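Ribokinase RBSK (Mycobacterium tuberculosis, PDB 3GO6) probably phosphorylates D-ribose at O-5, using magnesium-bound ATP to give D-ribose 5-phosphate, as a homodimeric kinase of the PfkB family. Local coordinates at residues Ala60-Ala65 against Leu148-Ile153; Gln87-Leu92 against Thr102-Gly107; Val174-Ala179 against Asn204-Pro209; Phe231-Pro236 against Arg270-Ala275; Asn257-Arg260 against Ala266-Leu269. All coordinates share one frame; numbering follows the deposited sequence.

Contact 1 is the most central of the five, about 4 Å from the chain centre, and joins two amides, while N61 and E152 of the same segments bind the ribose. Contact 3 is also mostly buried, but apolar groups do most of its work; it shares the eight-stranded sheet with contact 1, through neighbouring strands 146-149 and 171-175. Contact 2 lies at the surface, about 18 Å out, and depends on an arginine, a hydroxyl and a water, though its helix 83-94 packs on helix 58-68 of contact 1. Contacts 4 and 5 are partly buried and share helix 265-282; both combine carbon packing with a water joining backbone carbonyls, and N257 of contact 5 bonds R270 of contact 4.

Contact 1: residues Ala60-Ala65 against Leu148-Ile153; sequences ANQAVA and LTQLEI. With RIB (alpha-D-ribofuranose), chain C.
Q62 and Q150 meet amide to amide, their side chains coming from opposite directions. NE2 of Q150 donates to OE1 of Q62 across 2.9 Å, but the N-H...O angle is only 141° and the donor stands 60° out of the carbonyl plane, so neither lone pair is used squarely. The two amide planes are nearly perpendicular. Q62 reaches across because its chain is extended beyond CG. In Q150 an unusual chi1 of -29° places CG 3.4 Å from OE1 of Q62, and the bend at chi2 then turns the amide to bring NE2 to that oxygen. L148 crosses Q62 at about a right angle from the strand, its CD2 lying 3.3 Å from the same OE1 and 3.8 Å from CB of Q62. In the substrate pocket, N61 ND2 donates to ribose O3 at 2.9 Å, while E152 OE2 accepts from ribose O1 at 2.5 Å and its OE1 is bonded by S27 and N29. Q62 NE2 is hydrogen-bonded to OD1 of D248, the predicted proton acceptor, whose OD2 bonds N61 and ribose. This is consistent with a second-shell role: Q150 holds the oxygen end of Q62 while its nitrogen end bonds D248.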
# COMPACT_ATOMS: atom_id res chain seq x y z
N ALA A 60 -17.73 2.63 6.39
CA ALA A 60 -18.24 3.00 5.08
C ALA A 60 -18.81 1.76 4.36
O ALA A 60 -19.90 1.82 3.81
CB ALA A 60 -17.12 3.63 4.25
N ASN A 61 -18.05 0.67 4.37
CA ASN A 61 -18.47 -0.57 3.69
C ASN A 61 -19.77 -1.11 4.27
O ASN A 61 -20.65 -1.58 3.53
CB ASN A 61 -17.42 -1.68 3.83
CG ASN A 61 -16.12 -1.38 3.12
OD1 ASN A 61 -16.05 -0.47 2.29
ND2 ASN A 61 -15.08 -2.15 3.43
N GLN A 62 -19.89 -1.07 5.60
CA GLN A 62 -21.10 -1.57 6.27
C GLN A 62 -22.31 -0.67 5.98
O GLN A 62 -23.42 -1.17 5.77
CB GLN A 62 -20.87 -1.77 7.76
CG GLN A 62 -19.88 -2.92 7.99
CD GLN A 62 -19.48 -3.14 9.41
OE1 GLN A 62 -20.09 -2.63 10.33
NE2 GLN A 62 -18.41 -3.92 9.60
N ALA A 63 -22.08 0.64 5.93
CA ALA A 63 -23.14 1.59 5.58
C ALA A 63 -23.63 1.36 4.15
O ALA A 63 -24.85 1.34 3.89
CB ALA A 63 -22.62 3.05 5.78
N VAL A 64 -22.70 1.18 3.22
CA VAL A 64 -23.02 0.92 1.81
C VAL A 64 -23.82 -0.38 1.63
O VAL A 64 -24.83 -0.42 0.92
CB VAL A 64 -21.76 0.93 0.92
CG1 VAL A 64 -22.07 0.37 -0.46
CG2 VAL A 64 -21.18 2.38 0.80
N ALA A 65 -23.39 -1.43 2.31
CA ALA A 65 -24.12 -2.71 2.27
C ALA A 65 -25.53 -2.60 2.85
O ALA A 65 -26.50 -3.14 2.27
CB ALA A 65 -23.31 -3.81 2.98
N LEU A 148 -24.98 0.51 14.18
CA LEU A 148 -23.93 -0.45 13.87
C LEU A 148 -22.57 0.24 13.99
O LEU A 148 -22.34 1.31 13.39
CB LEU A 148 -24.17 -1.06 12.47
CG LEU A 148 -23.08 -1.96 11.89
CD1 LEU A 148 -22.84 -3.19 12.77
CD2 LEU A 148 -23.41 -2.36 10.46
N THR A 149 -21.67 -0.35 14.77
CA THR A 149 -20.37 0.25 15.01
C THR A 149 -19.26 -0.81 14.96
O THR A 149 -19.55 -2.01 15.04
CB THR A 149 -20.37 1.07 16.34
OG1 THR A 149 -19.25 1.95 16.37
CG2 THR A 149 -20.35 0.17 17.55
N GLN A 150 -18.01 -0.38 14.77
CA GLN A 150 -16.84 -1.27 14.75
C GLN A 150 -15.73 -0.55 15.49
O GLN A 150 -15.94 0.53 16.03
CB GLN A 150 -16.36 -1.66 13.33
CG GLN A 150 -17.46 -1.68 12.25
CD GLN A 150 -17.91 -0.26 11.86
OE1 GLN A 150 -17.13 0.69 11.93
NE2 GLN A 150 -19.17 -0.12 11.45
N LEU A 151 -14.54 -1.16 15.51
CA LEU A 151 -13.52 -0.75 16.47
C LEU A 151 -12.26 -0.13 15.88
O LEU A 151 -11.22 -0.09 16.56
CB LEU A 151 -13.20 -1.93 17.42
CG LEU A 151 -14.38 -2.71 18.04
CD1 LEU A 151 -13.88 -3.86 18.92
CD2 LEU A 151 -15.30 -1.80 18.84
N GLU A 152 -12.32 0.38 14.64
CA GLU A 152 -11.17 1.15 14.11
C GLU A 152 -11.19 2.59 14.62
O GLU A 152 -10.14 3.25 14.70
CB GLU A 152 -11.13 1.14 12.57
CG GLU A 152 -11.08 -0.27 11.93
CD GLU A 152 -10.97 -0.20 10.39
OE1 GLU A 152 -11.12 0.91 9.80
OE2 GLU A 152 -10.70 -1.25 9.77
N ILE A 153 -12.38 3.08 14.96
CA ILE A 153 -12.54 4.35 15.65
C ILE A 153 -12.25 4.11 17.16
O ILE A 153 -12.20 2.96 17.60
CB ILE A 153 -13.98 4.88 15.45
CG1 ILE A 153 -15.01 3.84 15.98
CG2 ILE A 153 -14.23 5.20 13.96
CD1 ILE A 153 -16.45 4.38 16.11
O5 RIB C . -13.29 -5.19 6.04
C5 RIB C . -12.45 -4.60 5.02
C4 RIB C . -12.16 -3.14 5.38
O4 RIB C . -11.28 -3.12 6.53
C3 RIB C . -11.40 -2.38 4.30
O3 RIB C . -12.24 -1.57 3.44
C2 RIB C . -10.38 -1.57 5.07
O2 RIB C . -10.55 -0.16 4.87
C1 RIB C . -10.49 -1.95 6.54
O1 RIB C . -11.20 -0.95 7.30

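Contact 2: residues Gln87-Leu92 against Thr102-Gly107; sequences QLRAHL and TVTVPG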
# COMPACT_ATOMS: atom_id res chain seq x y z
N GLN A 87 -13.04 11.97 -2.51
CA GLN A 87 -13.36 10.70 -3.15
C GLN A 87 -14.13 9.76 -2.20
O GLN A 87 -15.06 9.07 -2.61
CB GLN A 87 -12.04 10.08 -3.65
CG GLN A 87 -12.20 8.83 -4.50
CD GLN A 87 -10.87 8.32 -5.07
OE1 GLN A 87 -9.85 9.02 -5.04
NE2 GLN A 87 -10.89 7.09 -5.60
N LEU A 88 -13.74 9.75 -0.92
CA LEU A 88 -14.41 8.93 0.10
C LEU A 88 -15.85 9.39 0.33
O LEU A 88 -16.78 8.57 0.40
CB LEU A 88 -13.62 8.96 1.43
CG LEU A 88 -12.21 8.37 1.36
CD1 LEU A 88 -11.53 8.57 2.73
CD2 LEU A 88 -12.31 6.89 0.98
N ARG A 89 -16.04 10.70 0.45
CA ARG A 89 -17.38 11.28 0.61
C ARG A 89 -18.27 10.99 -0.61
O ARG A 89 -19.44 10.66 -0.46
CB ARG A 89 -17.29 12.80 0.78
CG ARG A 89 -16.80 13.28 2.13
CD ARG A 89 -16.35 14.78 2.02
NE ARG A 89 -15.82 15.29 3.30
CZ ARG A 89 -16.61 15.58 4.32
NH1 ARG A 89 -17.92 15.41 4.18
NH2 ARG A 89 -16.11 16.03 5.47
N ALA A 90 -17.72 11.16 -1.80
CA ALA A 90 -18.50 10.96 -3.02
C ALA A 90 -18.93 9.49 -3.14
O ALA A 90 -20.03 9.20 -3.60
CB ALA A 90 -17.68 11.38 -4.22
N HIS A 91 -18.06 8.56 -2.73
CA HIS A 91 -18.39 7.12 -2.73
C HIS A 91 -19.64 6.85 -1.88
O HIS A 91 -20.56 6.13 -2.32
CB HIS A 91 -17.19 6.26 -2.24
CG HIS A 91 -17.51 4.82 -1.97
ND1 HIS A 91 -17.90 3.94 -2.96
CD2 HIS A 91 -17.48 4.10 -0.83
CE1 HIS A 91 -18.10 2.74 -2.43
NE2 HIS A 91 -17.84 2.81 -1.14
N LEU A 92 -19.69 7.45 -0.69
CA LEU A 92 -20.84 7.31 0.20
C LEU A 92 -22.11 7.97 -0.36
O LEU A 92 -23.18 7.34 -0.39
CB LEU A 92 -20.50 7.83 1.60
CG LEU A 92 -19.54 6.87 2.36
CD1 LEU A 92 -18.86 7.55 3.53
CD2 LEU A 92 -20.30 5.62 2.83
N THR A 102 -21.17 13.58 9.82
CA THR A 102 -19.73 13.31 9.70
C THR A 102 -18.94 14.56 10.10
O THR A 102 -19.52 15.66 10.22
CB THR A 102 -19.34 12.85 8.29
OG1 THR A 102 -19.64 13.88 7.35
CG2 THR A 102 -20.12 11.58 7.90
N VAL A 103 -17.64 14.38 10.33
CA VAL A 103 -16.78 15.51 10.63
C VAL A 103 -15.53 15.47 9.75
O VAL A 103 -15.18 14.43 9.17
CB VAL A 103 -16.36 15.54 12.13
CG1 VAL A 103 -17.55 15.78 13.04
CG2 VAL A 103 -15.66 14.25 12.53
N THR A 104 -14.87 16.63 9.63
CA THR A 104 -13.55 16.72 9.04
C THR A 104 -12.57 16.95 10.18
O THR A 104 -12.80 17.80 11.04
CB THR A 104 -13.49 17.82 7.98
OG1 THR A 104 -14.35 17.45 6.91
CG2 THR A 104 -12.06 17.96 7.39
N VAL A 105 -11.49 16.16 10.20
CA VAL A 105 -10.46 16.25 11.23
C VAL A 105 -9.14 16.62 10.53
O VAL A 105 -8.94 16.25 9.37
CB VAL A 105 -10.40 14.89 12.02
CG1 VAL A 105 -9.08 14.67 12.69
CG2 VAL A 105 -11.54 14.87 13.06
N PRO A 106 -8.26 17.41 11.19
CA PRO A 106 -7.01 17.72 10.49
C PRO A 106 -6.17 16.48 10.13
O PRO A 106 -6.16 15.49 10.86
CB PRO A 106 -6.25 18.59 11.51
CG PRO A 106 -7.30 19.15 12.40
CD PRO A 106 -8.35 18.09 12.50
N GLY A 107 -5.48 16.53 9.00
CA GLY A 107 -4.54 15.47 8.62
C GLY A 107 -5.18 14.37 7.77
O GLY A 107 -6.30 14.52 7.28
O HOH W 1 -18.42 16.47 7.21
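In the beta-alpha-beta unit of strand 78-79, helix 83-94 and strand 103-104, R89 on the helix reaches T104 on the closing strand. Its NH2 lies 2.7 Å from T104 OG1, which sits at the guanidinium edge near its plane; with an N-H...O angle of 121° the bond is weak despite its shortness. The chain of R89 runs extended from CG to NE, which carries the guanidinium out to T104; the two side chains cross at about a right angle. T104 holds OG1 beside its backbone N (chi1 -65°), which points the hydroxyl at R89 NH2. Strand 103-104 pairs in parallel with strand 78-79, V103 bonding the backbone of G77 and F79, and the helix forms the connection between the two strands; R89 and T102 both touch F79. A water gives the second link. Lying in the guanidinium plane at its edge, it accepts from R89 NH2 at 2.9 Å and donates to T102 OG1, also at 2.9 Å. R89 NH1 itself is 3.9 Å from T102 OG1. The T102 hydroxyl has its stronger partner in the carbonyl of L99, and both R89 and T104 also touch a crystal neighbour.

Contact 3: residues Val174-Ala179 against Asn204-Pro209; sequences VNASPA and NDWPSP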
# COMPACT_ATOMS: atom_id res chain seq x y z
N VAL A 174 -22.48 -4.39 17.34
CA VAL A 174 -21.06 -4.12 17.29
C VAL A 174 -20.36 -5.18 16.46
O VAL A 174 -20.51 -6.38 16.70
CB VAL A 174 -20.43 -4.06 18.72
CG1 VAL A 174 -18.91 -3.80 18.67
CG2 VAL A 174 -21.13 -3.01 19.57
N ASN A 175 -19.63 -4.72 15.44
CA ASN A 175 -18.69 -5.61 14.77
C ASN A 175 -17.40 -5.53 15.55
O ASN A 175 -16.70 -4.51 15.50
CB ASN A 175 -18.51 -5.18 13.30
CG ASN A 175 -17.52 -6.04 12.56
OD1 ASN A 175 -17.33 -7.23 12.88
ND2 ASN A 175 -16.89 -5.45 11.57
N ALA A 176 -17.10 -6.59 16.30
CA ALA A 176 -15.94 -6.59 17.21
C ALA A 176 -14.62 -6.80 16.46
O ALA A 176 -13.92 -7.79 16.66
CB ALA A 176 -16.11 -7.68 18.31
N SER A 177 -14.28 -5.84 15.59
CA SER A 177 -13.11 -5.94 14.73
C SER A 177 -12.55 -4.52 14.56
O SER A 177 -13.32 -3.59 14.34
CB SER A 177 -13.54 -6.52 13.38
OG SER A 177 -12.46 -6.71 12.49
N PRO A 178 -11.22 -4.34 14.71
CA PRO A 178 -10.22 -5.35 15.02
C PRO A 178 -10.27 -5.74 16.49
O PRO A 178 -10.86 -5.01 17.29
CB PRO A 178 -8.89 -4.64 14.77
CG PRO A 178 -9.23 -3.27 14.27
CD PRO A 178 -10.63 -2.99 14.56
N ALA A 179 -9.67 -6.89 16.81
CA ALA A 179 -9.48 -7.34 18.19
C ALA A 179 -8.38 -6.54 18.90
O ALA A 179 -7.68 -5.75 18.27
CB ALA A 179 -9.13 -8.84 18.19
N ASN A 204 -13.35 -14.69 20.37
CA ASN A 204 -12.53 -15.10 21.53
C ASN A 204 -12.01 -13.91 22.33
O ASN A 204 -11.92 -13.98 23.54
CB ASN A 204 -11.31 -15.94 21.09
CG ASN A 204 -11.69 -17.31 20.56
OD1 ASN A 204 -12.77 -17.83 20.85
ND2 ASN A 204 -10.77 -17.92 19.79
N ASP A 205 -11.66 -12.82 21.64
CA ASP A 205 -11.10 -11.64 22.28
C ASP A 205 -12.13 -10.75 22.97
O ASP A 205 -11.77 -9.96 23.84
CB ASP A 205 -10.29 -10.80 21.28
CG ASP A 205 -9.37 -9.80 21.97
OD1 ASP A 205 -8.41 -10.24 22.64
OD2 ASP A 205 -9.61 -8.57 21.85
N TRP A 206 -13.39 -10.86 22.57
CA TRP A 206 -14.45 -10.00 23.09
C TRP A 206 -14.72 -10.30 24.59
O TRP A 206 -14.79 -11.46 24.97
CB TRP A 206 -15.71 -10.20 22.27
CG TRP A 206 -16.83 -9.23 22.55
CD1 TRP A 206 -18.04 -9.53 23.10
CD2 TRP A 206 -16.86 -7.83 22.24
NE1 TRP A 206 -18.81 -8.38 23.18
CE2 TRP A 206 -18.11 -7.33 22.66
CE3 TRP A 206 -15.94 -6.94 21.67
CZ2 TRP A 206 -18.47 -5.99 22.51
CZ3 TRP A 206 -16.30 -5.60 21.54
CH2 TRP A 206 -17.55 -5.14 21.95
N PRO A 207 -14.86 -9.25 25.42
CA PRO A 207 -14.93 -9.44 26.90
C PRO A 207 -16.04 -10.35 27.48
O PRO A 207 -15.75 -11.15 28.38
CB PRO A 207 -15.07 -8.01 27.43
CG PRO A 207 -14.43 -7.16 26.33
CD PRO A 207 -14.90 -7.82 25.07
N SER A 208 -17.28 -10.21 27.02
CA SER A 208 -18.40 -10.93 27.63
C SER A 208 -19.50 -11.05 26.59
O SER A 208 -19.61 -10.17 25.73
CB SER A 208 -18.92 -10.18 28.87
OG SER A 208 -19.45 -8.90 28.53
N PRO A 209 -20.34 -12.11 26.68
CA PRO A 209 -21.31 -12.37 25.62
C PRO A 209 -22.45 -11.37 25.59
O PRO A 209 -22.92 -10.94 26.65
CB PRO A 209 -21.84 -13.78 25.93
CG PRO A 209 -21.34 -14.14 27.25
CD PRO A 209 -20.41 -13.11 27.76
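W206, with the largest buried surface here, meets A176 and V174 and packs the end of helix 200-205 against strand 171-175, a parallel strand of the eight-stranded alpha/beta sheet of this PfkB-family kinase. CB of A176 is 3.4 Å from CE3 and 3.8 Å from CZ3 of W206, approaching the ring obliquely; CG1 of V174 comes to 3.8 Å from CH2, farther along the benzo rim. W206 is the first residue to leave helical geometry, and with CG anti to its backbone N (chi1 -171°) the indole swings back across to the strand. P207 CD lies 3.3 Å above one ring face, while L186 and A190 of helix 183-192 also touch the side chain. D205 and A179 make the second patch. The methyl of A179 stands 3.8 Å from CB and 3.7 Å from OD2 of D205; the carboxylate has its polar partners in the backbone N of G180 and in R183, a salt bridge. Between the patches come an inverse gamma turn centred on A176 and a cis peptide before P178. The chemistry thus divides: carbon packing holds the benzo end of the indole, whereas the neighbouring carboxylate is bound through OD2 to the loop and to R183.

Contact 4: residues Phe231-Pro236 against Arg270-Ala275; sequences FEVPAP and RALRRA
The ring of F231 meets CD1 of L272 obliquely; CE1 is 4.0 Å and CZ 4.1 Å from that methyl. At the ring edge, in plane, sits CG2 of V233 from the same strand, and the ring stacks with Y224 of the adjoining strand. The R270 guanidinium, which lies away from the strand, has CD of R274 over one face. The fold element is the outermost strand, 229-233, of the eight-stranded sheet with helix 265-282 laid against it: the short segment axes approach to 9.5 Å at 42°, close to the separation expected of helix-on-sheet packing. V233 divides its methyls between two helix residues. CG2 packs at 4.1 Å from CB of L272, and CG1, anti to the backbone N (chi1 179°), reaches CG of R273 at 3.9 Å. R273 contributes just the root of its chain, which then runs extended from CG to NE. V233 also touches C276, which binds ADP in a structure of this protein with that nucleotide, and the packing therefore lies near the nucleotide site. A polar link follows the strand: one water donates to the carbonyl O of P234 at 3.2 Å, and the same water donates to the carbonyl O of R273 at 2.8 Å.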
# COMPACT_ATOMS: atom_id res chain seq x y z
N PHE A 231 -27.09 -22.36 17.46
CA PHE A 231 -27.33 -22.97 16.15
C PHE A 231 -26.41 -22.38 15.08
O PHE A 231 -25.70 -21.39 15.32
CB PHE A 231 -28.80 -22.87 15.71
CG PHE A 231 -29.36 -21.46 15.66
CD1 PHE A 231 -29.24 -20.69 14.50
CD2 PHE A 231 -30.05 -20.93 16.75
CE1 PHE A 231 -29.76 -19.39 14.44
CE2 PHE A 231 -30.58 -19.63 16.71
CZ PHE A 231 -30.44 -18.86 15.55
N GLU A 232 -26.41 -23.02 13.92
CA GLU A 232 -25.62 -22.55 12.79
C GLU A 232 -26.56 -22.18 11.64
O GLU A 232 -27.68 -22.68 11.55
CB GLU A 232 -24.55 -23.58 12.38
CG GLU A 232 -23.60 -23.94 13.54
CD GLU A 232 -22.21 -24.39 13.11
OE1 GLU A 232 -22.02 -24.74 11.92
OE2 GLU A 232 -21.30 -24.40 13.98
N VAL A 233 -26.10 -21.26 10.80
CA VAL A 233 -26.86 -20.80 9.65
C VAL A 233 -25.91 -20.90 8.46
O VAL A 233 -24.88 -20.20 8.45
CB VAL A 233 -27.35 -19.33 9.82
CG1 VAL A 233 -28.13 -18.89 8.59
CG2 VAL A 233 -28.22 -19.17 11.07
N PRO A 234 -26.21 -21.79 7.49
CA PRO A 234 -25.37 -21.95 6.30
C PRO A 234 -25.45 -20.81 5.29
O PRO A 234 -26.44 -20.06 5.25
CB PRO A 234 -25.91 -23.25 5.66
CG PRO A 234 -27.34 -23.26 6.03
CD PRO A 234 -27.34 -22.74 7.48
N ALA A 235 -24.40 -20.69 4.48
CA ALA A 235 -24.37 -19.75 3.36
C ALA A 235 -24.53 -20.54 2.06
O ALA A 235 -24.17 -21.71 2.03
CB ALA A 235 -23.03 -19.00 3.35
N PRO A 236 -25.03 -19.90 0.99
CA PRO A 236 -24.94 -20.51 -0.35
C PRO A 236 -23.51 -20.94 -0.71
O PRO A 236 -22.54 -20.25 -0.36
CB PRO A 236 -25.39 -19.37 -1.27
CG PRO A 236 -26.25 -18.51 -0.42
CD PRO A 236 -25.70 -18.59 0.96
N ARG A 270 -34.26 -14.78 10.05
CA ARG A 270 -34.36 -14.25 8.69
C ARG A 270 -33.21 -13.25 8.39
O ARG A 270 -32.64 -13.27 7.31
CB ARG A 270 -35.71 -13.57 8.48
CG ARG A 270 -35.92 -12.99 7.09
CD ARG A 270 -37.06 -11.96 7.09
NE ARG A 270 -37.07 -11.19 5.83
CZ ARG A 270 -36.49 -10.01 5.66
NH1 ARG A 270 -35.83 -9.42 6.65
NH2 ARG A 270 -36.54 -9.41 4.48
N ALA A 271 -32.88 -12.41 9.37
CA ALA A 271 -31.75 -11.47 9.22
C ALA A 271 -30.46 -12.24 9.01
O ALA A 271 -29.65 -11.90 8.13
CB ALA A 271 -31.66 -10.57 10.47
N LEU A 272 -30.24 -13.27 9.82
CA LEU A 272 -29.04 -14.13 9.70
C LEU A 272 -28.92 -14.82 8.35
O LEU A 272 -27.83 -14.84 7.75
CB LEU A 272 -28.97 -15.14 10.86
CG LEU A 272 -28.76 -14.58 12.28
CD1 LEU A 272 -29.24 -15.57 13.35
CD2 LEU A 272 -27.28 -14.22 12.54
N ARG A 273 -30.03 -15.38 7.86
CA ARG A 273 -30.06 -16.01 6.53
C ARG A 273 -29.69 -15.03 5.42
O ARG A 273 -28.91 -15.36 4.53
CB ARG A 273 -31.42 -16.66 6.24
CG ARG A 273 -31.59 -17.98 6.98
CD ARG A 273 -33.01 -18.52 6.95
NE ARG A 273 -33.07 -19.79 7.66
CZ ARG A 273 -34.18 -20.44 8.00
NH1 ARG A 273 -35.38 -19.94 7.72
NH2 ARG A 273 -34.09 -21.61 8.64
N ARG A 274 -30.27 -13.84 5.47
CA ARG A 274 -30.02 -12.82 4.45
C ARG A 274 -28.56 -12.35 4.51
O ARG A 274 -27.92 -12.19 3.48
CB ARG A 274 -30.99 -11.66 4.62
CG ARG A 274 -32.44 -12.07 4.23
CD ARG A 274 -33.45 -10.95 4.38
NE ARG A 274 -33.23 -9.91 3.39
CZ ARG A 274 -33.60 -9.98 2.11
NH1 ARG A 274 -34.24 -11.06 1.65
NH2 ARG A 274 -33.32 -8.97 1.28
N ALA A 275 -28.05 -12.14 5.72
CA ALA A 275 -26.67 -11.69 5.90
C ALA A 275 -25.70 -12.76 5.38
O ALA A 275 -24.71 -12.44 4.70
CB ALA A 275 -26.39 -11.33 7.39
O HOH W 2 -28.37 -18.00 3.71

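Contact 5: residues Asn257-Arg260 against Ala266-Leu269; sequences NWPR and AERL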
# COMPACT_ATOMS: atom_id res chain seq x y z
N ASN A 257 -31.60 -5.75 8.39
CA ASN A 257 -32.67 -6.76 8.57
C ASN A 257 -33.02 -7.15 10.00
O ASN A 257 -33.98 -7.90 10.23
CB ASN A 257 -32.32 -8.03 7.77
CG ASN A 257 -32.42 -7.81 6.29
OD1 ASN A 257 -33.51 -7.89 5.72
ND2 ASN A 257 -31.30 -7.49 5.64
N TRP A 258 -32.25 -6.66 10.97
CA TRP A 258 -32.48 -6.98 12.37
C TRP A 258 -33.73 -6.28 12.92
O TRP A 258 -33.90 -5.08 12.72
CB TRP A 258 -31.27 -6.57 13.20
CG TRP A 258 -31.15 -7.35 14.49
CD1 TRP A 258 -31.55 -6.94 15.74
CD2 TRP A 258 -30.57 -8.65 14.66
NE1 TRP A 258 -31.26 -7.92 16.67
CE2 TRP A 258 -30.66 -8.98 16.03
CE3 TRP A 258 -30.00 -9.58 13.77
CZ2 TRP A 258 -30.17 -10.18 16.54
CZ3 TRP A 258 -29.52 -10.77 14.28
CH2 TRP A 258 -29.62 -11.07 15.65
N PRO A 259 -34.61 -7.03 13.64
CA PRO A 259 -35.85 -6.41 14.18
C PRO A 259 -35.59 -5.44 15.35
O PRO A 259 -34.54 -5.51 15.96
CB PRO A 259 -36.62 -7.62 14.71
CG PRO A 259 -35.54 -8.59 15.11
CD PRO A 259 -34.51 -8.45 14.01
N ARG A 260 -36.55 -4.58 15.66
CA ARG A 260 -36.50 -3.74 16.88
C ARG A 260 -36.59 -4.58 18.16
O ARG A 260 -37.22 -5.65 18.15
CB ARG A 260 -37.61 -2.68 16.85
CG ARG A 260 -37.63 -1.85 15.53
CD ARG A 260 -38.59 -0.66 15.60
NE ARG A 260 -39.01 -0.21 14.27
CZ ARG A 260 -39.53 0.99 13.99
NH1 ARG A 260 -39.69 1.90 14.96
NH2 ARG A 260 -39.88 1.29 12.74
N ALA A 266 -37.79 -15.53 14.84
CA ALA A 266 -37.99 -15.75 13.40
C ALA A 266 -37.43 -14.60 12.59
O ALA A 266 -36.88 -14.81 11.51
CB ALA A 266 -39.46 -15.92 13.09
N GLU A 267 -37.61 -13.39 13.10
CA GLU A 267 -37.07 -12.19 12.48
C GLU A 267 -35.55 -12.19 12.55
O GLU A 267 -34.89 -11.80 11.59
CB GLU A 267 -37.62 -10.94 13.16
CG GLU A 267 -39.10 -10.66 12.90
CD GLU A 267 -39.66 -9.66 13.90
OE1 GLU A 267 -39.48 -9.86 15.13
OE2 GLU A 267 -40.23 -8.64 13.47
N ARG A 268 -35.00 -12.61 13.69
CA ARG A 268 -33.55 -12.74 13.84
C ARG A 268 -32.97 -13.79 12.89
O ARG A 268 -31.94 -13.55 12.24
CB ARG A 268 -33.16 -13.01 15.29
CG ARG A 268 -33.39 -11.80 16.22
CD ARG A 268 -32.83 -12.07 17.61
NE ARG A 268 -33.69 -12.95 18.40
CZ ARG A 268 -34.67 -12.50 19.21
NH1 ARG A 268 -34.88 -11.19 19.34
NH2 ARG A 268 -35.41 -13.36 19.89
N LEU A 269 -33.62 -14.96 12.81
CA LEU A 269 -33.18 -16.00 11.88
C LEU A 269 -33.22 -15.52 10.42
O LEU A 269 -32.32 -15.83 9.64
CB LEU A 269 -33.98 -17.30 12.07
CG LEU A 269 -33.64 -18.48 11.15
CD1 LEU A 269 -32.20 -18.95 11.37
CD2 LEU A 269 -34.64 -19.63 11.34
O HOH W 3 -35.51 -10.00 9.70
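W258 and R268 make a CH-pi contact: CG of R268 sits over one face of the indole, 4.0 Å from the centroid of its six-membered ring and 25° off the normal. CD of R268 comes closer to the rim, 3.4 Å from CZ2 of W258. The guanidinium does not stack, since the chain bends at chi3 (-78°) and its plane lies 45° from the ring; NE instead forms a salt bridge with D228. P259 CD lies over the same indole face, and H212 meets the indole edge-to-face. Carbon packing joins P259 to E267, with CG of the proline 3.7 Å from CB of the glutamate. OE1 of E267 is 3.7 Å from CB of P259, a nonpolar approach, and takes its hydrogen bond from S264. Water supplies the polar link across the contact. A single molecule donates to the carbonyl O of N257 and to that of E267, 2.7 Å each, bridging two acceptors that stand 4.2 Å apart, N257 O to E267 O. These contacts close a short helix-loop-helix connection, in which the loop after helix 246-257 folds back onto the first turns of helix 265-282 and W258 reaches V171 and M173 of the central sheet.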